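Local coordinates for protein putative 4-Hydroxy-2-oxoglutarate aldolase / 2-dehydro-3-deoxyphosphogluconate aldolase (Yersinia enterocolitica, PDB 3LM7) that is a putative aldolase of the KDGP aldolase family, whose members adopt a TIM-barrel fold, at residues Ser84-Ser87 and Gln88-Pro92; Val19-Ser23 and Lys24-Arg28; Pro218-Tyr221 and Ser222-Asp226. All coordinates share one frame; numbering follows the deposited sequence.

Interaction 1 of 3, residues Ser84-Ser87 and Gln88-Pro92; sequences SQIS and QQVQP
Ile-86 and Val-90, one helical turn apart, run alongside each other in the same direction, with CG2 of Ile-86 3.8 Å from CG2 of Val-90. CG2 of Ile-86 lies anti to the backbone N, whereas CG2 of Val-90 sits beside its N, and these settings bring the two CG2 methyls together on one face of the helix. Glutamines suit the less buried flank, where long amides can meet solvent. One water donates to OE1 of the extended Gln-88 at 2.8 Å, also donates to Gln-85 O and accepts from Gln-89 NE2 at 3.1 Å, tying three residues together. The helix ends at Val-90; Gln-91 leaves it with a positive phi, though its N still bonds Ser-87 O at 3.0 Å. Its side chain bends at chi2 (-79°), curling the amide back so that NE2 reaches Gln-88 O at 2.9 Å. That bond is nearly straight (171°), with Gln-88 O in the plane of the Gln-91 amide; Leu-109 O and Gln-111 NE2 hold the amide further. Ser-87, small enough for a buried site, turns OG back to Val-83 O. Around this helix end of a beta-alpha-beta unit, Ile-86 packs on helix 50-63, Gln-88 on Leu-108 of helix 102-109, and Val-90 and Pro-92 on strand 68-71.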
ATOM      1  N   SER A  84      15.118 -22.150  -1.328  1.00  7.79           N
ATOM      2  CA  SER A  84      13.849 -22.462  -1.963  1.00  8.48           C
ATOM      3  C   SER A  84      13.259 -23.763  -1.396  1.00  9.51           C
ATOM      4  O   SER A  84      12.051 -23.871  -1.203  1.00  8.35           O
ATOM      5  CB  SER A  84      14.002 -22.637  -3.494  1.00  8.33           C
ATOM      6  OG  SER A  84      14.267 -21.385  -4.075  1.00 12.90           O
ATOM      7  N   GLN A  85      14.112 -24.766  -1.198  1.00  9.99           N
ATOM      8  CA  GLN A  85      13.613 -26.014  -0.640  1.00 11.10           C
ATOM      9  C   GLN A  85      13.201 -25.916   0.814  1.00 11.18           C
ATOM     10  O   GLN A  85      12.158 -26.481   1.212  1.00 11.87           O
ATOM     11  CB  GLN A  85      14.630 -27.130  -0.874  1.00 10.23           C
ATOM     12  CG  GLN A  85      14.903 -27.337  -2.383  1.00 17.71           C
ATOM     13  CD  GLN A  85      16.128 -28.226  -2.600  1.00 25.68           C
ATOM     14  OE1 GLN A  85      16.829 -28.525  -1.667  1.00 24.67           O
ATOM     15  NE2 GLN A  85      16.384 -28.620  -3.836  1.00 29.87           N
ATOM     16  N   ILE A  86      14.010 -25.247   1.634  1.00 11.09           N
ATOM     17  CA  ILE A  86      13.629 -25.017   3.013  1.00 10.16           C
ATOM     18  C   ILE A  86      12.284 -24.278   3.086  1.00 10.90           C
ATOM     19  O   ILE A  86      11.369 -24.653   3.861  1.00 10.39           O
ATOM     20  CB  ILE A  86      14.668 -24.183   3.731  1.00 10.52           C
ATOM     21  CG1 ILE A  86      15.955 -24.970   3.910  1.00 10.54           C
ATOM     22  CG2 ILE A  86      14.155 -23.688   5.116  1.00  8.15           C
ATOM     23  CD1 ILE A  86      17.162 -24.084   4.370  1.00 10.26           C
ATOM     24  N   SER A  87      12.153 -23.211   2.302  1.00 10.47           N
ATOM     25  CA  SER A  87      10.944 -22.322   2.396  1.00 10.43           C
ATOM     26  C   SER A  87       9.666 -23.050   2.000  1.00  9.58           C
ATOM     27  O   SER A  87       8.625 -22.815   2.576  1.00  9.82           O
ATOM     28  CB  SER A  87      11.153 -21.022   1.584  1.00 11.31           C
ATOM     29  OG  SER A  87      12.294 -20.302   2.078  1.00 10.57           O
ATOM     30  N   GLN A  88       9.745 -23.929   1.005  1.00  9.35           N
ATOM     31  CA  GLN A  88       8.616 -24.787   0.607  1.00  8.29           C
ATOM     32  C   GLN A  88       7.987 -25.485   1.822  1.00  8.72           C
ATOM     33  O   GLN A  88       6.746 -25.487   1.980  1.00  9.19           O
ATOM     34  CB  GLN A  88       9.092 -25.883  -0.374  1.00  8.38           C
ATOM     35  CG  GLN A  88       7.966 -26.786  -0.796  1.00 11.57           C
ATOM     36  CD  GLN A  88       8.352 -27.747  -1.841  1.00 14.72           C
ATOM     37  OE1 GLN A  88       9.507 -28.100  -1.972  1.00 16.46           O
ATOM     38  NE2 GLN A  88       7.396 -28.142  -2.641  1.00 19.73           N
ATOM     39  N   GLN A  89       8.841 -26.069   2.642  1.00  9.56           N
ATOM     40  CA  GLN A  89       8.390 -26.871   3.812  1.00 12.45           C
ATOM     41  C   GLN A  89       8.053 -26.020   5.024  1.00 12.53           C
ATOM     42  O   GLN A  89       7.008 -26.203   5.672  1.00 13.45           O
ATOM     43  CB  GLN A  89       9.457 -27.915   4.187  1.00 10.73           C
ATOM     44  CG  GLN A  89       9.781 -28.837   3.022  1.00 16.23           C
ATOM     45  CD  GLN A  89      10.638 -30.056   3.426  1.00 19.15           C
ATOM     46  OE1 GLN A  89      10.445 -30.646   4.514  1.00 21.61           O
ATOM     47  NE2 GLN A  89      11.587 -30.396   2.582  1.00 18.48           N
ATOM     48  N   VAL A  90       8.867 -25.014   5.281  1.00 10.82           N
ATOM     49  CA  VAL A  90       8.645 -24.205   6.469  1.00 10.07           C
ATOM     50  C   VAL A  90       7.417 -23.286   6.359  1.00 10.30           C
ATOM     51  O   VAL A  90       6.755 -23.021   7.367  1.00 10.49           O
ATOM     52  CB  VAL A  90       9.909 -23.385   6.800  1.00 11.37           C
ATOM     53  CG1 VAL A  90       9.612 -22.341   7.915  1.00 10.65           C
ATOM     54  CG2 VAL A  90      11.035 -24.348   7.211  1.00 10.19           C
ATOM     55  N   GLN A  91       7.181 -22.727   5.176  1.00  8.32           N
ATOM     56  CA  GLN A  91       6.126 -21.715   4.953  1.00  7.64           C
ATOM     57  C   GLN A  91       6.243 -20.554   5.923  1.00  8.08           C
ATOM     58  O   GLN A  91       5.286 -20.272   6.698  1.00  9.51           O
ATOM     59  CB  GLN A  91       4.725 -22.360   5.086  1.00  9.33           C
ATOM     60  CG  GLN A  91       4.519 -23.481   4.060  1.00  7.62           C
ATOM     61  CD  GLN A  91       4.172 -22.887   2.687  1.00  9.17           C
ATOM     62  OE1 GLN A  91       3.275 -22.070   2.574  1.00 10.30           O
ATOM     63  NE2 GLN A  91       4.864 -23.342   1.644  1.00  7.76           N
ATOM     64  N   PRO A  92       7.365 -19.824   5.865  1.00  7.14           N
ATOM     65  CA  PRO A  92       7.576 -18.680   6.726  1.00  6.82           C
ATOM     66  C   PRO A  92       6.835 -17.455   6.232  1.00  7.80           C
ATOM     67  O   PRO A  92       6.125 -17.519   5.179  1.00 10.02           O
ATOM     68  CB  PRO A  92       9.096 -18.427   6.572  1.00  7.03           C
ATOM     69  CG  PRO A  92       9.301 -18.637   5.067  1.00  7.71           C
ATOM     70  CD  PRO A  92       8.411 -19.910   4.810  1.00  6.58           C
TER
HETATM   71  O   HOH W   1      11.432 -28.853  -0.066  1.00 17.77           O

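Interaction 2 of 3, residues Val19-Ser23 and Lys24-Arg28; sequences VLAGS and KDNAR
The side-chain amide of Asn-26 receives Gly-22 N in the carbonyl plane, on a lone pair of OD1, at 2.8 Å and almost straight (168°). At the ND2 end the same amide donates to Thr-232 O, so bonds at both ends fix its rotation and satisfy a buried polar group. The other flat group, the guanidinium of Arg-28, has Asp-25 CA at its edge, in plane, and its NH2 forms a salt bridge with Asp-25 OD1 at 3.0 Å on the exposed side of the helix. Asn-26 carries CG anti to the backbone N (chi1 -176°), which sends the amide back past the helix start to the preceding loop. Ser-23 is the N-cap: its short hydroxyl side chain lets OG accept from Asn-26 N at 2.9 Å, and its carbonyl O takes Ala-27 N, also at 2.9 Å, as the first regular helical bond. Ala-21 and Ala-27 meet through their CB atoms at 3.8 Å, where small residues let loop and helix come close. The turn thus joins strand 17-20 to helix 24-33 in a beta-alpha-beta unit: both alanines pack on Val-40 of strand 38-43, and Lys-24 forms a salt bridge with Asp-56 of helix 50-63.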
ATOM      1  N   VAL A  19      15.842  -8.665  11.480  1.00  6.24           N
ATOM      2  CA  VAL A  19      17.114  -8.706  12.208  1.00  7.03           C
ATOM      3  C   VAL A  19      17.386 -10.156  12.395  1.00  7.71           C
ATOM      4  O   VAL A  19      16.480 -10.983  12.253  1.00  9.39           O
ATOM      5  CB  VAL A  19      17.011  -7.922  13.631  1.00  7.87           C
ATOM      6  CG1 VAL A  19      16.509  -6.489  13.444  1.00  6.42           C
ATOM      7  CG2 VAL A  19      16.010  -8.640  14.564  1.00  5.29           C
ATOM      8  N   LEU A  20      18.622 -10.515  12.699  1.00 10.40           N
ATOM      9  CA  LEU A  20      18.997 -11.915  12.854  1.00 11.59           C
ATOM     10  C   LEU A  20      18.858 -12.392  14.298  1.00 12.93           C
ATOM     11  O   LEU A  20      19.044 -11.621  15.216  1.00 12.24           O
ATOM     12  CB  LEU A  20      20.476 -12.104  12.448  1.00 11.45           C
ATOM     13  CG  LEU A  20      20.797 -11.758  10.995  1.00 17.62           C
ATOM     14  CD1 LEU A  20      22.291 -11.984  10.716  1.00 18.49           C
ATOM     15  CD2 LEU A  20      19.852 -12.503   9.945  1.00 16.76           C
ATOM     16  N   ALA A  21      18.599 -13.675  14.487  1.00 12.99           N
ATOM     17  CA  ALA A  21      18.619 -14.248  15.841  1.00 13.58           C
ATOM     18  C   ALA A  21      19.919 -14.986  16.052  1.00 14.17           C
ATOM     19  O   ALA A  21      20.370 -15.704  15.173  1.00 15.32           O
ATOM     20  CB  ALA A  21      17.409 -15.196  16.064  1.00 13.20           C
ATOM     21  N   GLY A  22      20.512 -14.863  17.231  1.00 14.37           N
ATOM     22  CA  GLY A  22      21.718 -15.667  17.489  1.00 15.59           C
ATOM     23  C   GLY A  22      21.385 -16.970  18.217  1.00 16.15           C
ATOM     24  O   GLY A  22      22.280 -17.812  18.412  1.00 16.96           O
ATOM     25  N   SER A  23      20.138 -17.135  18.629  1.00 14.43           N
ATOM     26  CA  SER A  23      19.720 -18.341  19.383  1.00 14.94           C
ATOM     27  C   SER A  23      18.196 -18.335  19.472  1.00 14.49           C
ATOM     28  O   SER A  23      17.565 -17.313  19.173  1.00 12.94           O
ATOM     29  CB  SER A  23      20.292 -18.294  20.819  1.00 15.34           C
ATOM     30  OG  SER A  23      19.639 -17.313  21.620  1.00 13.65           O
ATOM     31  N   LYS A  24      17.581 -19.436  19.912  1.00 13.52           N
ATOM     32  CA  LYS A  24      16.111 -19.415  20.107  1.00 15.26           C
ATOM     33  C   LYS A  24      15.641 -18.443  21.176  1.00 14.75           C
ATOM     34  O   LYS A  24      14.635 -17.731  20.992  1.00 13.19           O
ATOM     35  CB  LYS A  24      15.613 -20.848  20.422  1.00 16.63           C
ATOM     36  CG  LYS A  24      15.595 -21.714  19.170  1.00 18.91           C
ATOM     37  CD  LYS A  24      15.437 -23.185  19.552  1.00 22.52           C
ATOM     38  CE  LYS A  24      15.563 -24.056  18.343  1.00 24.38           C
ATOM     39  NZ  LYS A  24      16.918 -24.352  17.973  1.00 24.46           N
ATOM     40  N   ASP A  25      16.358 -18.400  22.302  1.00 15.63           N
ATOM     41  CA  ASP A  25      16.019 -17.435  23.382  1.00 17.30           C
ATOM     42  C   ASP A  25      16.180 -16.024  22.785  1.00 14.77           C
ATOM     43  O   ASP A  25      15.428 -15.138  23.082  1.00 15.72           O
ATOM     44  CB  ASP A  25      16.982 -17.515  24.611  1.00 17.85           C
ATOM     45  CG  ASP A  25      16.823 -18.789  25.429  1.00 23.32           C
ATOM     46  OD1 ASP A  25      15.726 -19.359  25.412  1.00 24.32           O
ATOM     47  OD2 ASP A  25      17.822 -19.247  26.062  1.00 27.50           O
ATOM     48  N   ASN A  26      17.178 -15.827  21.948  1.00 17.43           N
ATOM     49  CA  ASN A  26      17.384 -14.467  21.363  1.00 14.78           C
ATOM     50  C   ASN A  26      16.218 -14.102  20.454  1.00 15.48           C
ATOM     51  O   ASN A  26      15.721 -12.965  20.485  1.00 12.83           O
ATOM     52  CB  ASN A  26      18.746 -14.389  20.636  1.00 14.88           C
ATOM     53  CG  ASN A  26      19.066 -12.973  20.094  1.00 15.11           C
ATOM     54  OD1 ASN A  26      19.659 -12.824  19.016  1.00 14.18           O
ATOM     55  ND2 ASN A  26      18.661 -11.934  20.848  1.00 16.89           N
ATOM     56  N   ALA A  27      15.781 -15.066  19.623  1.00 15.52           N
ATOM     57  CA  ALA A  27      14.606 -14.810  18.773  1.00 15.50           C
ATOM     58  C   ALA A  27      13.399 -14.366  19.633  1.00 15.75           C
ATOM     59  O   ALA A  27      12.712 -13.394  19.341  1.00 12.72           O
ATOM     60  CB  ALA A  27      14.262 -16.077  17.933  1.00 14.86           C
ATOM     61  N   ARG A  28      13.125 -15.094  20.722  1.00 16.63           N
ATOM     62  CA  ARG A  28      11.987 -14.707  21.603  1.00 17.25           C
ATOM     63  C   ARG A  28      12.124 -13.273  22.131  1.00 15.12           C
ATOM     64  O   ARG A  28      11.145 -12.493  22.134  1.00 15.23           O
ATOM     65  CB  ARG A  28      11.862 -15.739  22.750  1.00 18.78           C
ATOM     66  CG  ARG A  28      10.563 -15.728  23.565  1.00 27.11           C
ATOM     67  CD  ARG A  28      10.726 -16.785  24.714  1.00 36.57           C
ATOM     68  NE  ARG A  28      11.909 -17.611  24.410  1.00 42.58           N
ATOM     69  CZ  ARG A  28      11.934 -18.938  24.328  1.00 44.59           C
ATOM     70  NH1 ARG A  28      10.836 -19.656  24.581  1.00 46.46           N
ATOM     71  NH2 ARG A  28      13.079 -19.546  24.020  1.00 44.32           N
TER

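Interaction 3 of 3, residues Pro218-Tyr221 and Ser222-Asp226; sequences PHIY and SSIID
Ile-224 holds CG1 wedged between its backbone N and carbonyl carbon (chi1 62°), which with an extended chi2 carries CD1 to Ile-220, whose CG2 lies anti to the backbone N and meets that CD1 at 3.8 Å. The two side chains cross obliquely, and branched aliphatic residues suit this buried corner, which Leu-240 of helix 234-247 also lines. The backbone of 218-220 bonds to Asn-18 on one hand and to Pro-192 on the other, consistent with the closing strand position of a TIM barrel; a 3-10 turn then leads the chain away. That turn is fastened by Ile-224 N to Tyr-221 O, 2.9 Å with an N-H...O angle of 164°, and Ile-225 N continues it with a bond to Ser-222 O. The same Tyr-221 O is flanked by carbon, with Ile-224 CG1 at 3.3 Å and Ile-225 CG1 at 3.5 Å. Serines fit such a turn because they are small and polar: Ser-223 OG bonds to Ile-196 O while lying 3.6 Å from Ile-220 CG2. Before the turn, His-219 turns its NE2 to Glu-191, and Tyr-221 CZ lies at the edge of the imidazole, in its plane, bringing Tyr-221 OH to a short 2.5 Å from His-219 ND1, a hydrogen bond in which either atom could be the donor.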
ATOM      1  N   PRO A 218      13.328  -2.953   6.478  1.00  8.19           N
ATOM      2  CA  PRO A 218      14.769  -2.657   6.553  1.00  7.59           C
ATOM      3  C   PRO A 218      15.478  -3.790   7.266  1.00  8.21           C
ATOM      4  O   PRO A 218      14.889  -4.374   8.189  1.00  9.56           O
ATOM      5  CB  PRO A 218      14.829  -1.385   7.411  1.00  6.15           C
ATOM      6  CG  PRO A 218      13.627  -1.424   8.255  1.00  6.49           C
ATOM      7  CD  PRO A 218      12.520  -2.073   7.353  1.00  8.42           C
ATOM      8  N   HIS A 219      16.721  -4.084   6.878  1.00  6.30           N
ATOM      9  CA  HIS A 219      17.470  -5.143   7.522  1.00  7.88           C
ATOM     10  C   HIS A 219      18.547  -4.515   8.371  1.00  8.28           C
ATOM     11  O   HIS A 219      19.226  -3.635   7.884  1.00  8.92           O
ATOM     12  CB  HIS A 219      18.133  -6.035   6.454  1.00  7.31           C
ATOM     13  CG  HIS A 219      17.143  -6.830   5.673  1.00  7.49           C
ATOM     14  ND1 HIS A 219      17.219  -8.199   5.577  1.00  8.94           N
ATOM     15  CD2 HIS A 219      16.039  -6.455   4.975  1.00  6.71           C
ATOM     16  CE1 HIS A 219      16.218  -8.639   4.822  1.00  9.17           C
ATOM     17  NE2 HIS A 219      15.502  -7.604   4.423  1.00  7.84           N
ATOM     18  N   ILE A 220      18.686  -4.973   9.623  1.00  8.08           N
ATOM     19  CA  ILE A 220      19.689  -4.409  10.537  1.00  9.38           C
ATOM     20  C   ILE A 220      20.444  -5.540  11.220  1.00  7.84           C
ATOM     21  O   ILE A 220      19.875  -6.304  11.953  1.00  9.03           O
ATOM     22  CB  ILE A 220      19.066  -3.470  11.620  1.00  9.57           C
ATOM     23  CG1 ILE A 220      17.950  -2.567  11.032  1.00  9.55           C
ATOM     24  CG2 ILE A 220      20.196  -2.638  12.261  1.00 12.70           C
ATOM     25  CD1 ILE A 220      16.545  -3.255  10.955  1.00  7.64           C
ATOM     26  N   TYR A 221      21.714  -5.666  10.901  1.00  9.15           N
ATOM     27  CA  TYR A 221      22.478  -6.866  11.191  1.00 11.83           C
ATOM     28  C   TYR A 221      23.631  -6.479  12.142  1.00 12.99           C
ATOM     29  O   TYR A 221      23.366  -6.102  13.266  1.00 13.48           O
ATOM     30  CB  TYR A 221      23.002  -7.490   9.901  1.00 13.78           C
ATOM     31  CG  TYR A 221      21.921  -8.053   8.974  1.00 13.10           C
ATOM     32  CD1 TYR A 221      20.678  -8.488   9.457  1.00 19.30           C
ATOM     33  CD2 TYR A 221      22.170  -8.198   7.636  1.00 18.97           C
ATOM     34  CE1 TYR A 221      19.662  -9.007   8.576  1.00 14.66           C
ATOM     35  CE2 TYR A 221      21.200  -8.773   6.760  1.00 15.95           C
ATOM     36  CZ  TYR A 221      19.968  -9.164   7.249  1.00 15.41           C
ATOM     37  OH  TYR A 221      19.063  -9.739   6.372  1.00 18.24           O
ATOM     38  N   SER A 222      24.886  -6.511  11.686  1.00 14.24           N
ATOM     39  CA  SER A 222      25.983  -6.545  12.668  1.00 15.28           C
ATOM     40  C   SER A 222      26.042  -5.306  13.587  1.00 14.85           C
ATOM     41  O   SER A 222      26.583  -5.402  14.674  1.00 13.35           O
ATOM     42  CB  SER A 222      27.341  -6.754  11.963  1.00 15.57           C
ATOM     43  OG  SER A 222      27.611  -5.624  11.161  1.00 18.40           O
ATOM     44  N   SER A 223      25.524  -4.143  13.149  1.00 13.77           N
ATOM     45  CA  SER A 223      25.585  -2.955  13.948  1.00 13.44           C
ATOM     46  C   SER A 223      24.765  -3.105  15.273  1.00 13.06           C
ATOM     47  O   SER A 223      24.946  -2.349  16.216  1.00 12.69           O
ATOM     48  CB  SER A 223      25.012  -1.788  13.143  1.00 14.05           C
ATOM     49  OG  SER A 223      23.655  -2.067  12.904  1.00 12.62           O
ATOM     50  N   ILE A 224      23.848  -4.066  15.311  1.00 11.91           N
ATOM     51  CA  ILE A 224      23.044  -4.337  16.548  1.00 12.36           C
ATOM     52  C   ILE A 224      23.277  -5.692  17.164  1.00 12.50           C
ATOM     53  O   ILE A 224      22.468  -6.166  17.982  1.00 14.81           O
ATOM     54  CB  ILE A 224      21.520  -4.087  16.321  1.00 10.27           C
ATOM     55  CG1 ILE A 224      20.929  -5.017  15.260  1.00  9.64           C
ATOM     56  CG2 ILE A 224      21.253  -2.573  15.990  1.00 12.67           C
ATOM     57  CD1 ILE A 224      19.457  -4.994  15.176  1.00  8.75           C
ATOM     58  N   ILE A 225      24.346  -6.337  16.744  1.00 14.91           N
ATOM     59  CA  ILE A 225      24.641  -7.677  17.213  1.00 16.72           C
ATOM     60  C   ILE A 225      25.847  -7.587  18.168  1.00 18.76           C
ATOM     61  O   ILE A 225      26.876  -6.989  17.810  1.00 17.64           O
ATOM     62  CB  ILE A 225      24.995  -8.566  16.030  1.00 16.88           C
ATOM     63  CG1 ILE A 225      23.733  -8.914  15.239  1.00 14.72           C
ATOM     64  CG2 ILE A 225      25.706  -9.875  16.491  1.00 19.73           C
ATOM     65  CD1 ILE A 225      23.967  -9.668  13.952  1.00 16.88           C
ATOM     66  N   ASP A 226      25.729  -8.228  19.333  1.00 19.99           N
ATOM     67  CA  ASP A 226      26.856  -8.349  20.295  1.00 22.66           C
ATOM     68  C   ASP A 226      27.801  -9.397  19.788  1.00 23.83           C
ATOM     69  O   ASP A 226      27.447 -10.565  19.790  1.00 22.46           O
ATOM     70  CB  ASP A 226      26.318  -8.850  21.640  1.00 23.54           C
ATOM     71  CG  ASP A 226      27.367  -8.747  22.782  1.00 26.45           C
ATOM     72  OD1 ASP A 226      28.582  -8.949  22.562  1.00 23.35           O
ATOM     73  OD2 ASP A 226      26.937  -8.452  23.891  1.00 26.17           O
TER

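In the fold
Interactions 2 and 3 are neighbours side by side in the barrel wall: their centres lie about 12 Å apart, and they touch where Leu-20 CG meets Tyr-221 CD1 at 3.6 Å and Val-19 CG1 meets Ile-224 CD1 at 3.7 Å. Interaction 1 stands apart, its nearest atoms about 12 Å from either. Interactions 1 and 2 finish opposite ends of two different helices, the C-terminal end of 80-90 and the N-terminal end of 24-33; both use a side-chain amide bonded to main chain, and helix 50-63 packs against both. Interaction 1 has no exposed touching residue; interaction 2, the most open, adds an exposed Asp-25/Arg-28 pair and a Lys-24 bridge; interaction 3, nearest the chain centre, combines aliphatic packing with a His-Tyr bond.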